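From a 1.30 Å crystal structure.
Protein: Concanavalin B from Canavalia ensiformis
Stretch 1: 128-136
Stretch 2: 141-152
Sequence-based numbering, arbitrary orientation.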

# COMPACT_ATOMS: atom_id res chain seq x y z
N GLU A 128 -6.20 -5.54 17.71
CA GLU A 128 -7.36 -4.98 18.39
C GLU A 128 -7.34 -3.46 18.36
O GLU A 128 -8.36 -2.82 18.12
CB GLU A 128 -7.45 -5.49 19.83
CG GLU A 128 -7.90 -6.95 19.92
CD GLU A 128 -9.37 -7.15 19.59
OE1 GLU A 128 -10.20 -6.30 20.06
OE2 GLU A 128 -9.75 -8.15 18.95
N TYR A 129 -6.17 -2.90 18.63
CA TYR A 129 -6.02 -1.44 18.54
C TYR A 129 -6.41 -0.92 17.16
O TYR A 129 -7.18 0.07 17.03
CB TYR A 129 -4.60 -1.05 18.91
CG TYR A 129 -4.20 0.37 18.51
CD1 TYR A 129 -4.45 1.45 19.26
CD2 TYR A 129 -3.54 0.56 17.29
CE1 TYR A 129 -4.04 2.75 18.83
CE2 TYR A 129 -3.15 1.76 16.84
CZ TYR A 129 -3.37 2.87 17.58
OH TYR A 129 -2.89 4.03 16.93
N LEU A 130 -5.89 -1.58 16.13
CA LEU A 130 -6.23 -1.15 14.78
C LEU A 130 -7.73 -1.24 14.53
O LEU A 130 -8.34 -0.34 13.92
CB LEU A 130 -5.43 -1.93 13.75
CG LEU A 130 -3.92 -1.70 13.81
CD1 LEU A 130 -3.20 -2.72 12.96
CD2 LEU A 130 -3.56 -0.31 13.35
N HIS A 131 -8.34 -2.31 15.00
CA HIS A 131 -9.74 -2.47 14.79
C HIS A 131 -10.58 -1.41 15.55
O HIS A 131 -11.46 -0.77 14.96
CB HIS A 131 -10.19 -3.88 15.16
CG HIS A 131 -11.61 -4.12 14.85
ND1 HIS A 131 -12.58 -4.19 15.81
CD2 HIS A 131 -12.24 -4.25 13.66
CE1 HIS A 131 -13.75 -4.39 15.24
NE2 HIS A 131 -13.57 -4.42 13.94
N THR A 132 -10.29 -1.27 16.84
CA THR A 132 -11.02 -0.37 17.68
C THR A 132 -10.92 1.07 17.22
O THR A 132 -11.90 1.81 17.23
CB THR A 132 -10.56 -0.51 19.15
OG1 THR A 132 -10.79 -1.85 19.57
CG2 THR A 132 -11.20 0.50 20.03
N TYR A 133 -9.70 1.46 16.84
CA TYR A 133 -9.41 2.86 16.61
C TYR A 133 -9.37 3.26 15.14
O TYR A 133 -9.43 4.47 14.87
CB TYR A 133 -8.13 3.27 17.33
CG TYR A 133 -8.29 3.24 18.81
CD1 TYR A 133 -8.92 4.28 19.49
CD2 TYR A 133 -7.85 2.18 19.56
CE1 TYR A 133 -9.10 4.25 20.86
CE2 TYR A 133 -8.04 2.14 20.94
CZ TYR A 133 -8.63 3.18 21.60
OH TYR A 133 -8.82 3.12 22.97
N PHE A 134 -9.28 2.32 14.20
CA PHE A 134 -9.25 2.65 12.79
C PHE A 134 -10.25 1.96 11.89
O PHE A 134 -10.46 2.45 10.78
CB PHE A 134 -7.84 2.41 12.19
CG PHE A 134 -6.77 3.32 12.73
CD1 PHE A 134 -6.59 4.58 12.24
CD2 PHE A 134 -5.95 2.91 13.71
CE1 PHE A 134 -5.60 5.39 12.71
CE2 PHE A 134 -4.93 3.68 14.19
CZ PHE A 134 -4.74 4.92 13.69
N LEU A 135 -10.84 0.85 12.31
CA LEU A 135 -11.58 0.03 11.37
C LEU A 135 -13.07 -0.13 11.65
O LEU A 135 -13.75 -0.83 10.89
CB LEU A 135 -10.96 -1.37 11.25
CG LEU A 135 -9.51 -1.41 10.75
CD1 LEU A 135 -8.93 -2.81 10.93
CD2 LEU A 135 -9.44 -1.02 9.27
N SER A 136 -13.58 0.50 12.71
CA SER A 136 -14.93 0.18 13.14
C SER A 136 -15.77 1.32 13.65
O SER A 136 -16.91 1.08 14.05
CB SER A 136 -14.84 -0.86 14.26
OG SER A 136 -14.15 -0.34 15.39
N GLY A 141 -10.05 7.75 17.48
CA GLY A 141 -8.65 7.39 17.34
C GLY A 141 -7.85 8.50 16.69
O GLY A 141 -8.32 9.64 16.56
N PRO A 142 -6.62 8.18 16.28
CA PRO A 142 -5.76 9.20 15.73
C PRO A 142 -6.32 9.96 14.52
O PRO A 142 -6.02 11.12 14.36
CB PRO A 142 -4.50 8.40 15.38
CG PRO A 142 -4.47 7.31 16.41
CD PRO A 142 -5.91 6.91 16.51
N LEU A 143 -7.11 9.28 13.70
CA LEU A 143 -7.74 9.86 12.52
C LEU A 143 -9.19 10.25 12.75
O LEU A 143 -9.92 10.49 11.82
CB LEU A 143 -7.61 8.91 11.31
CG LEU A 143 -6.18 8.78 10.77
CD1 LEU A 143 -6.09 7.62 9.82
CD2 LEU A 143 -5.73 10.05 10.09
N GLY A 144 -9.57 10.37 14.02
CA GLY A 144 -10.95 10.60 14.36
C GLY A 144 -11.71 9.32 14.53
O GLY A 144 -11.14 8.26 14.86
N LYS A 145 -13.00 9.39 14.31
CA LYS A 145 -13.87 8.23 14.39
C LYS A 145 -14.12 7.77 12.96
O LYS A 145 -14.88 8.40 12.22
CB LYS A 145 -15.17 8.54 15.12
CG LYS A 145 -15.98 7.31 15.43
CD LYS A 145 -17.14 7.63 16.36
CE LYS A 145 -16.70 7.65 17.81
NZ LYS A 145 -17.88 7.80 18.71
N VAL A 146 -13.41 6.72 12.56
CA VAL A 146 -13.41 6.25 11.19
C VAL A 146 -13.51 4.74 11.11
O VAL A 146 -13.22 4.04 12.10
CB VAL A 146 -12.14 6.71 10.41
CG1 VAL A 146 -12.08 8.23 10.27
CG2 VAL A 146 -10.86 6.18 11.04
N ALA A 147 -13.91 4.26 9.93
CA ALA A 147 -13.80 2.86 9.59
C ALA A 147 -13.10 2.77 8.27
O ALA A 147 -13.70 2.85 7.21
CB ALA A 147 -15.15 2.18 9.53
N LEU A 148 -11.79 2.67 8.33
CA LEU A 148 -10.97 2.60 7.13
C LEU A 148 -11.23 1.32 6.36
O LEU A 148 -11.72 0.33 6.90
CB LEU A 148 -9.49 2.73 7.48
CG LEU A 148 -9.08 4.05 8.14
CD1 LEU A 148 -7.56 4.07 8.33
CD2 LEU A 148 -9.52 5.26 7.36
N ASP A 149 -10.87 1.33 5.08
CA ASP A 149 -11.13 0.20 4.22
C ASP A 149 -10.12 -0.90 4.31
O ASP A 149 -10.37 -1.99 3.78
CB ASP A 149 -11.24 0.70 2.80
CG ASP A 149 -12.37 1.66 2.65
OD1 ASP A 149 -13.53 1.21 2.68
OD2 ASP A 149 -12.13 2.88 2.61
N GLY A 150 -8.99 -0.66 4.96
CA GLY A 150 -8.02 -1.70 5.09
C GLY A 150 -6.77 -1.29 5.83
O GLY A 150 -6.58 -0.13 6.16
N ILE A 151 -5.92 -2.29 6.07
CA ILE A 151 -4.62 -2.13 6.69
C ILE A 151 -3.60 -2.67 5.70
O ILE A 151 -3.73 -3.80 5.21
CB ILE A 151 -4.50 -2.90 8.03
CG1 ILE A 151 -5.57 -2.46 9.02
CG2 ILE A 151 -3.10 -2.77 8.59
CD1 ILE A 151 -5.51 -1.03 9.50
N HIS A 152 -2.58 -1.84 5.43
CA HIS A 152 -1.54 -2.14 4.47
C HIS A 152 -0.20 -2.35 5.18
O HIS A 152 0.26 -1.49 5.93
CB HIS A 152 -1.45 -0.99 3.49
CG HIS A 152 -0.41 -1.12 2.44
ND1 HIS A 152 -0.38 -2.16 1.56
CD2 HIS A 152 0.56 -0.27 2.06
CE1 HIS A 152 0.58 -1.96 0.68
NE2 HIS A 152 1.16 -0.81 0.96
O HOH W 1 -12.55 2.45 14.58
O HOH W 2 -8.79 7.01 14.01
O HOH W 3 -12.18 5.22 14.86
O HOH W 4 -13.55 -1.21 8.20

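The end of a helix poses a recurring problem: its last carbonyls lack partners within the helix and often find them in solvent or in whatever packs against them. Concanavalin B offers a compact example, in which apolar side chains pack around Phe 134, Leu 135 and Ile 151 while waters bridge nearby backbone atoms.

Phe 134 covers the most surface. Its CA-to-CB bond points sideways, but with chi1 at -66° (m) the ring reaches the second stretch, where three side chains meet it. Leu 143 lies at the ring edge, its CD1 3.7 Å from Phe 134 CE1; Pro 142 CG approaches Phe 134 CZ to 3.6 Å, and Leu 148 CD1 lies 4.1 Å from Phe 134 CD1. The backbone of the same residue makes the one direct hydrogen bond across the contact, from Leu 148 N to Phe 134 O, at 2.8 Å and a nearly straight 175°. Leu 148 thus engages Phe 134 through both backbone and side chain.

Leu 135 shows how a CA-to-CB bond directed away need not exclude a residue from an interface. Its side chain returns to place CD1 3.9 Å from Ile 151 CG1 and CD2 4.2 Å from Leu 148 CB. Ile 151, whose CA-to-CB bond points toward the helix from the strand, also brings CD1 within 4.3 Å of Leu 130 CB.

Waters add further links between the backbones. Water 4 donates to Leu 135 O and Leu 148 O, both at 2.7 Å. Water 2 accepts from Leu 143 N and donates to Tyr 133 O and Gly 144 O, each at 2.8 Å, tying the helix to the type I turn. Close packing at Gly 141 leaves no room for a side chain: an ideal CB would lie 2.5 Å from Tyr 133 O, a clash.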